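Local structure of DUF1116 domain-containing protein (Enterococcus faecalis, 3CLQ) at residues B[354-357]-B[361-364]; B[16-21]-B[347-352]; B[177-182]-B[235-240]. The protein is of unknown function but carries a region resembling the AllG subunit of oxamate carbamoyltransferase, so a related role in carbamoyl transfer is possible. All blocks are in the same frame, centred on the assembly; numbering follows the deposited sequence.

Interaction 1 of 3, residues B[354-357]-B[361-364]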
loop_
_atom_site.group_PDB
_atom_site.type_symbol
_atom_site.label_atom_id
_atom_site.label_comp_id
_atom_site.label_asym_id
_atom_site.label_seq_id
_atom_site.Cartn_x
_atom_site.Cartn_y
_atom_site.Cartn_z
ATOM N N ASN B 354 4.978 16.062 8.960
ATOM C CA ASN B 354 5.651 15.191 8.012
ATOM C C ASN B 354 4.989 13.829 7.867
ATOM O O ASN B 354 5.396 13.030 7.027
ATOM C CB ASN B 354 7.095 14.978 8.474
ATOM C CG ASN B 354 7.909 16.250 8.422
ATOM O OD1 ASN B 354 8.044 16.846 7.372
ATOM N ND2 ASN B 354 8.450 16.679 9.564
ATOM N N VAL B 355 4.000 13.554 8.713
ATOM C CA VAL B 355 3.302 12.266 8.720
ATOM C C VAL B 355 1.823 12.496 9.043
ATOM O O VAL B 355 1.467 12.863 10.169
ATOM C CB VAL B 355 3.905 11.322 9.774
ATOM C CG1 VAL B 355 3.240 9.946 9.740
ATOM C CG2 VAL B 355 5.381 11.214 9.579
ATOM N N THR B 356 0.957 12.283 8.068
ATOM C CA THR B 356 -0.399 12.749 8.196
ATOM C C THR B 356 -1.457 11.665 7.916
ATOM O O THR B 356 -1.168 10.665 7.274
ATOM C CB THR B 356 -0.601 13.946 7.248
ATOM O OG1 THR B 356 -0.309 13.537 5.912
ATOM C CG2 THR B 356 0.352 15.097 7.617
ATOM N N ILE B 357 -2.686 11.881 8.384
ATOM C CA ILE B 357 -3.782 10.935 8.175
ATOM C C ILE B 357 -4.847 11.486 7.248
ATOM O O ILE B 357 -5.606 12.383 7.612
ATOM C CB ILE B 357 -4.479 10.612 9.486
ATOM C CG1 ILE B 357 -3.468 10.114 10.539
ATOM C CG2 ILE B 357 -5.584 9.594 9.255
ATOM C CD1 ILE B 357 -3.984 10.293 11.925
ATOM N N ASP B 361 -8.600 14.869 7.111
ATOM C CA ASP B 361 -8.148 16.056 6.387
ATOM C C ASP B 361 -6.635 16.266 6.494
ATOM O O ASP B 361 -6.163 17.407 6.537
ATOM C CB ASP B 361 -8.863 17.309 6.911
ATOM C CG ASP B 361 -10.373 17.278 6.684
ATOM O OD1 ASP B 361 -10.828 16.689 5.664
ATOM O OD2 ASP B 361 -11.102 17.870 7.523
ATOM N N PHE B 362 -5.877 15.172 6.551
ATOM C CA PHE B 362 -4.420 15.256 6.653
ATOM C C PHE B 362 -3.920 15.977 7.912
ATOM O O PHE B 362 -2.999 16.797 7.818
ATOM C CB PHE B 362 -3.840 15.931 5.402
ATOM C CG PHE B 362 -4.217 15.243 4.152
ATOM C CD1 PHE B 362 -3.382 14.268 3.603
ATOM C CD2 PHE B 362 -5.443 15.511 3.545
ATOM C CE1 PHE B 362 -3.751 13.607 2.448
ATOM C CE2 PHE B 362 -5.832 14.847 2.389
ATOM C CZ PHE B 362 -4.994 13.888 1.838
HETATM N N MSE B 363 -4.512 15.694 9.074
HETATM C CA MSE B 363 -3.907 16.175 10.309
HETATM C C MSE B 363 -2.627 15.387 10.533
HETATM O O MSE B 363 -2.527 14.241 10.122
HETATM C CB MSE B 363 -4.858 16.091 11.516
HETATM C CG MSE B 363 -5.098 14.705 12.045
HETATM SE SE MSE B 363 -5.773 14.559 13.909
HETATM C CE MSE B 363 -5.077 12.805 14.354
ATOM N N GLY B 364 -1.631 16.017 11.136
ATOM C CA GLY B 364 -0.395 15.331 11.466
ATOM C C GLY B 364 -0.681 14.387 12.615
ATOM O O GLY B 364 -1.514 14.666 13.477
#

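Interaction 2 of 3, residues B[16-21]-B[347-352]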
loop_
_atom_site.group_PDB
_atom_site.type_symbol
_atom_site.label_atom_id
_atom_site.label_comp_id
_atom_site.label_asym_id
_atom_site.label_seq_id
_atom_site.Cartn_x
_atom_site.Cartn_y
_atom_site.Cartn_z
ATOM N N GLU B 16 11.067 21.934 22.473
ATOM C CA GLU B 16 12.368 21.429 22.041
ATOM C C GLU B 16 12.328 19.903 21.894
ATOM O O GLU B 16 12.773 19.361 20.876
ATOM C CB GLU B 16 13.483 21.911 22.992
ATOM C CG GLU B 16 14.927 21.403 22.723
ATOM C CD GLU B 16 15.416 21.543 21.245
ATOM O OE1 GLU B 16 14.799 22.287 20.436
ATOM O OE2 GLU B 16 16.437 20.896 20.882
ATOM N N ALA B 17 11.766 19.217 22.880
ATOM C CA ALA B 17 11.707 17.756 22.833
ATOM C C ALA B 17 10.893 17.237 21.657
ATOM O O ALA B 17 11.365 16.379 20.905
ATOM C CB ALA B 17 11.162 17.206 24.125
ATOM N N VAL B 18 9.678 17.753 21.484
ATOM C CA VAL B 18 8.815 17.305 20.386
ATOM C C VAL B 18 9.363 17.717 19.026
ATOM O O VAL B 18 9.099 17.053 18.014
ATOM C CB VAL B 18 7.326 17.752 20.544
ATOM C CG1 VAL B 18 7.163 19.248 20.378
ATOM C CG2 VAL B 18 6.444 17.027 19.534
ATOM N N THR B 19 10.136 18.800 18.999
ATOM C CA THR B 19 10.775 19.223 17.761
ATOM C C THR B 19 11.840 18.236 17.362
ATOM O O THR B 19 12.052 18.019 16.179
ATOM C CB THR B 19 11.394 20.634 17.834
ATOM O OG1 THR B 19 10.354 21.596 18.011
ATOM C CG2 THR B 19 12.100 20.972 16.526
ATOM N N ARG B 20 12.520 17.633 18.327
ATOM C CA ARG B 20 13.488 16.629 17.954
ATOM C C ARG B 20 12.757 15.446 17.337
ATOM O O ARG B 20 13.030 15.065 16.207
ATOM C CB ARG B 20 14.344 16.205 19.120
ATOM C CG ARG B 20 15.240 17.309 19.633
ATOM C CD ARG B 20 16.379 16.715 20.412
ATOM N NE ARG B 20 17.627 17.361 20.037
ATOM C CZ ARG B 20 18.814 16.761 19.968
ATOM N NH1 ARG B 20 18.955 15.466 20.240
ATOM N NH2 ARG B 20 19.869 17.475 19.622
ATOM N N ILE B 21 11.781 14.921 18.048
ATOM C CA ILE B 21 11.020 13.779 17.595
ATOM C C ILE B 21 10.496 13.987 16.185
ATOM O O ILE B 21 10.732 13.168 15.296
ATOM C CB ILE B 21 9.867 13.541 18.576
ATOM C CG1 ILE B 21 10.436 13.285 19.972
ATOM C CG2 ILE B 21 8.928 12.415 18.110
ATOM C CD1 ILE B 21 9.396 13.378 21.101
ATOM N N ILE B 347 -3.726 14.756 24.626
ATOM C CA ILE B 347 -2.680 14.075 25.353
ATOM C C ILE B 347 -1.295 14.426 24.801
ATOM O O ILE B 347 -0.281 14.162 25.443
ATOM C CB ILE B 347 -2.864 12.568 25.183
ATOM C CG1 ILE B 347 -3.321 11.915 26.450
ATOM C CG2 ILE B 347 -1.560 11.879 24.905
ATOM C CD1 ILE B 347 -3.161 10.407 26.291
ATOM N N THR B 348 -1.246 15.000 23.609
ATOM C CA THR B 348 0.024 15.117 22.901
ATOM C C THR B 348 0.418 16.567 22.689
ATOM O O THR B 348 -0.412 17.455 22.821
ATOM C CB THR B 348 -0.047 14.397 21.552
ATOM O OG1 THR B 348 -1.263 14.764 20.877
ATOM C CG2 THR B 348 -0.021 12.898 21.759
ATOM N N THR B 349 1.675 16.813 22.348
ATOM C CA THR B 349 2.172 18.191 22.316
ATOM C C THR B 349 1.826 18.984 21.037
ATOM O O THR B 349 1.426 20.156 21.124
ATOM C CB THR B 349 3.683 18.250 22.595
ATOM O OG1 THR B 349 4.001 17.430 23.735
ATOM C CG2 THR B 349 4.110 19.683 22.849
ATOM N N LYS B 350 2.006 18.365 19.866
ATOM C CA LYS B 350 1.559 18.956 18.585
ATOM C C LYS B 350 1.521 17.894 17.499
ATOM O O LYS B 350 2.010 16.794 17.716
ATOM C CB LYS B 350 2.430 20.145 18.136
ATOM C CG LYS B 350 3.862 19.790 17.742
ATOM C CD LYS B 350 4.601 20.982 17.114
ATOM C CE LYS B 350 4.936 22.056 18.150
ATOM N NZ LYS B 350 5.882 23.059 17.584
ATOM N N GLU B 351 0.917 18.221 16.354
ATOM C CA GLU B 351 0.841 17.309 15.191
ATOM C C GLU B 351 2.170 17.263 14.445
ATOM O O GLU B 351 2.796 18.284 14.214
ATOM C CB GLU B 351 -0.234 17.756 14.186
ATOM C CG GLU B 351 -1.603 18.060 14.769
ATOM C CD GLU B 351 -2.626 18.514 13.707
ATOM O OE1 GLU B 351 -2.336 18.430 12.485
ATOM O OE2 GLU B 351 -3.733 18.963 14.103
ATOM N N ASN B 352 2.601 16.074 14.054
ATOM C CA ASN B 352 3.736 15.951 13.157
ATOM C C ASN B 352 3.308 16.236 11.705
ATOM O O ASN B 352 2.603 15.433 11.102
ATOM C CB ASN B 352 4.283 14.539 13.273
ATOM C CG ASN B 352 5.489 14.322 12.422
ATOM O OD1 ASN B 352 5.840 15.174 11.599
ATOM N ND2 ASN B 352 6.150 13.188 12.606
#

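Interaction 3 of 3, residues B[177-182]-B[235-240]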
loop_
_atom_site.group_PDB
_atom_site.type_symbol
_atom_site.label_atom_id
_atom_site.label_comp_id
_atom_site.label_asym_id
_atom_site.label_seq_id
_atom_site.Cartn_x
_atom_site.Cartn_y
_atom_site.Cartn_z
ATOM N N ARG B 177 11.202 7.489 7.602
ATOM C CA ARG B 177 10.092 8.385 7.868
ATOM C C ARG B 177 9.314 8.650 6.595
ATOM O O ARG B 177 8.111 8.793 6.626
ATOM C CB ARG B 177 10.534 9.696 8.501
ATOM C CG ARG B 177 9.372 10.485 9.055
ATOM C CD ARG B 177 9.812 11.857 9.496
ATOM N NE ARG B 177 10.199 12.686 8.357
ATOM C CZ ARG B 177 10.767 13.885 8.460
ATOM N NH1 ARG B 177 11.019 14.418 9.650
ATOM N NH2 ARG B 177 11.077 14.559 7.368
ATOM N N LEU B 178 9.995 8.708 5.473
ATOM C CA LEU B 178 9.275 8.818 4.219
ATOM C C LEU B 178 8.393 7.584 3.990
ATOM O O LEU B 178 7.208 7.714 3.679
ATOM C CB LEU B 178 10.235 9.012 3.045
ATOM C CG LEU B 178 9.591 9.112 1.650
ATOM C CD1 LEU B 178 8.688 10.337 1.489
ATOM C CD2 LEU B 178 10.666 9.077 0.565
HETATM N N MSE B 179 8.961 6.393 4.144
HETATM C CA MSE B 179 8.217 5.189 3.800
HETATM C C MSE B 179 7.016 5.030 4.725
HETATM O O MSE B 179 5.929 4.637 4.316
HETATM C CB MSE B 179 9.118 3.962 3.839
HETATM C CG MSE B 179 8.509 2.746 3.187
HETATM SE SE MSE B 179 9.819 1.286 2.925
HETATM C CE MSE B 179 10.737 1.960 1.321
ATOM N N LEU B 180 7.208 5.399 5.961
ATOM C CA LEU B 180 6.169 5.336 6.931
ATOM C C LEU B 180 5.145 6.368 6.565
ATOM O O LEU B 180 3.992 6.109 6.562
ATOM C CB LEU B 180 6.770 5.617 8.280
ATOM C CG LEU B 180 5.812 5.620 9.428
ATOM C CD1 LEU B 180 6.442 4.992 10.567
ATOM C CD2 LEU B 180 5.442 6.984 9.750
ATOM N N SER B 181 5.605 7.551 6.245
ATOM C CA SER B 181 4.798 8.570 5.573
ATOM C C SER B 181 3.792 7.966 4.597
ATOM O O SER B 181 2.610 8.243 4.678
ATOM C CB SER B 181 5.734 9.471 4.764
ATOM O OG SER B 181 5.491 10.847 5.007
ATOM N N GLN B 182 4.293 7.149 3.669
ATOM C CA GLN B 182 3.506 6.608 2.560
ATOM C C GLN B 182 2.615 5.446 2.990
ATOM O O GLN B 182 1.489 5.297 2.507
ATOM C CB GLN B 182 4.442 6.136 1.451
ATOM C CG GLN B 182 5.327 7.226 0.911
ATOM C CD GLN B 182 6.419 6.683 0.045
ATOM O OE1 GLN B 182 6.544 5.480 -0.080
ATOM N NE2 GLN B 182 7.236 7.564 -0.550
ATOM N N PRO B 235 8.909 -4.724 12.745
ATOM C CA PRO B 235 10.075 -4.284 13.500
ATOM C C PRO B 235 10.683 -2.993 12.972
ATOM O O PRO B 235 11.112 -2.131 13.763
ATOM C CB PRO B 235 11.050 -5.459 13.346
ATOM C CG PRO B 235 10.129 -6.635 13.279
ATOM C CD PRO B 235 9.012 -6.142 12.370
ATOM N N THR B 236 10.699 -2.852 11.652
ATOM C CA THR B 236 11.308 -1.701 11.030
ATOM C C THR B 236 10.688 -0.409 11.565
ATOM O O THR B 236 11.389 0.551 11.864
ATOM C CB THR B 236 11.178 -1.790 9.503
ATOM O OG1 THR B 236 11.486 -3.126 9.079
ATOM C CG2 THR B 236 12.121 -0.814 8.808
ATOM N N TRP B 237 9.378 -0.377 11.729
ATOM C CA TRP B 237 8.773 0.853 12.205
ATOM C C TRP B 237 9.052 1.101 13.691
ATOM O O TRP B 237 9.198 2.236 14.127
ATOM C CB TRP B 237 7.282 0.865 11.886
ATOM C CG TRP B 237 6.997 0.457 10.450
ATOM C CD1 TRP B 237 6.096 -0.502 10.019
ATOM C CD2 TRP B 237 7.626 0.968 9.267
ATOM N NE1 TRP B 237 6.121 -0.604 8.642
ATOM C CE2 TRP B 237 7.049 0.284 8.151
ATOM C CE3 TRP B 237 8.597 1.953 9.031
ATOM C CZ2 TRP B 237 7.419 0.561 6.823
ATOM C CZ3 TRP B 237 8.981 2.211 7.725
ATOM C CH2 TRP B 237 8.388 1.513 6.628
HETATM N N MSE B 238 9.163 0.034 14.458
HETATM C CA MSE B 238 9.488 0.167 15.874
HETATM C C MSE B 238 10.823 0.852 15.974
HETATM O O MSE B 238 11.024 1.774 16.784
HETATM C CB MSE B 238 9.521 -1.200 16.575
HETATM C CG MSE B 238 8.134 -1.818 16.703
HETATM SE SE MSE B 238 8.070 -3.696 17.251
HETATM C CE MSE B 238 6.198 -4.085 16.761
ATOM N N GLY B 239 11.724 0.417 15.101
ATOM C CA GLY B 239 13.098 0.898 15.116
ATOM C C GLY B 239 13.155 2.351 14.711
ATOM O O GLY B 239 13.925 3.132 15.289
ATOM N N ALA B 240 12.332 2.695 13.716
ATOM C CA ALA B 240 12.169 4.059 13.282
ATOM C C ALA B 240 11.730 4.909 14.449
ATOM O O ALA B 240 12.391 5.895 14.785
ATOM C CB ALA B 240 11.134 4.126 12.204
#

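Interaction 1 of 3, residues B[354-357]-B[361-364]
A beta hairpin, in which T356 and I357 of strand 356-357 lie beside M363 and G364 of strand 363-369, shows how a five-residue connection is closed by one straight backbone bond and one bent one. I357 N donates to M363 O at 2.9 Å, with an N-H...O angle of 158°. Nearer the turn, F362 N reaches I357 O at 3.0 Å, but the bond is bent and weak. D361 and F362 both adopt left-handed backbone conformations (phi 49° and 61°), consistent with the chain reversing here. T356 and G364 form the next, non-hydrogen-bonded antiparallel pair, accompanied by two CA-H...O contacts. T356 CA approaches M363 O at 3.2 Å, while G364 CA approaches V355 O at 3.4 Å.

The side chains of I357 and selenomethionine M363 lie alongside each other and point the same way, so that I357 CD1 meets M363 CE at 3.7 Å. T356 instead, its OG1 standing between the backbone N and the carbonyl carbon, brings that hydroxyl to the edge of the F362 ring, in its plane and 3.9 Å from F362 CD1, while T356 CG2 lies 3.8 Å from F362 O. The hydroxyl's hydrogen-bond partner is H185 NE2, and a PEG molecule, probably from the crystallisation liquor, lies about 4 Å from this side chain at the nearest atoms.

V355 packs against R177 and L180 of helix 176-183, and G364 N bonds to E351 OE1 of strand 348-352. At the turn end, F362 packs on P328 and D361 on V334, both of the second subunit.

Interaction 2 of 3, residues B[16-21]-B[347-352]
V18 of helix 6-23 divides its two methyl groups between consecutive residues of strand 348-352, an example of how a branched side chain can bridge a helix and a sheet edge. V18 CG1 meets the methyl of T349, CG2, at 4.0 Å, and V18 CG2 lies 4.2 Å from CG of K350. In both pairs the side chains cross at a slant, touching through carbon alone; no hydrogen bond joins the two segments.

The first torsion of T349 sorts its branches: CG2 stands anti to the backbone N and faces the valine, leaving OG1 to bond to G368 O in the adjoining strand. K350 also has two tasks. Its CG sits between its backbone N and carbonyl carbon (chi1 68°), which brings that carbon to V18. The bend at chi3 (71°) lies beyond it, on the way to NZ, which forms a salt bridge with E15 of helix 6-23, about one turn before V18.

I22, one turn further along, carries the helix surface on to K350 and N352. T349 and K350 both face T367 of strand 363-369, forming a classic beta bulge; here the helix packs against a bulged strand at the border of a three-stranded antiparallel sheet.

Interaction 3 of 3, residues B[177-182]-B[235-240]
W237 lays the six-membered end of its indole against M179 and L180 of helix 176-183, illustrating how a large ring can reach from one helix to the next. M179, a selenomethionine, comes to the edge near the ring plane: its CG lies 3.7 Å from W237 CH2, and the two side chains cross at about a right angle. Its selenium stands 5.3 Å from the centroid of the six-membered ring, 80° off the normal. This is a Met-aromatic contact made at the rim, where the selenium faces C-H groups.

M179 CG is anti to its backbone N (chi1 -166°), and a bend at chi3 (-79°) turns the terminal methyl away from the tryptophan, in keeping with the side chain's packing on L200 and A204 of helix 195-210.

L180 slides past the indole in the opposite direction, with CD1 4.0 Å from W237 CE3, at an oblique angle to the ring. L180 CB adds a contact with W237 CZ3 at 4.1 Å. L176, earlier on the same helix, also packs on the tryptophan. This buried helix-helix contact lies wholly in the region related to the AllG subunit.

The indole nitrogen takes no part across the contact; NE1 makes a weak hydrogen bond to S233 OG just before its own helix. The contact between these segments therefore probably rests on apolar packing, with an edge-on Met-aromatic contact added and no hydrogen bond between them.

Interactions 1 and 2 both reach one three-stranded antiparallel sheet, in which strand 363-369 lies between strands 348-352 and 356-357; their centres are about 14 Å apart, and E351 links them directly. Interaction 3 lies deeper, about 15 Å from interaction 1 and about 17 Å from interaction 2, centre to centre. It touches interaction 1 through helix 176-183, whose R177, L180 and S181 meet N354 and V355, but stays about 5 Å clear of interaction 2 at the nearest atoms. Along the chain, interaction 3 is nested within the long loop closed by interaction 2, and interaction 1 follows both. The late sheet is thereby tied to the N-terminal helix and to the central helices.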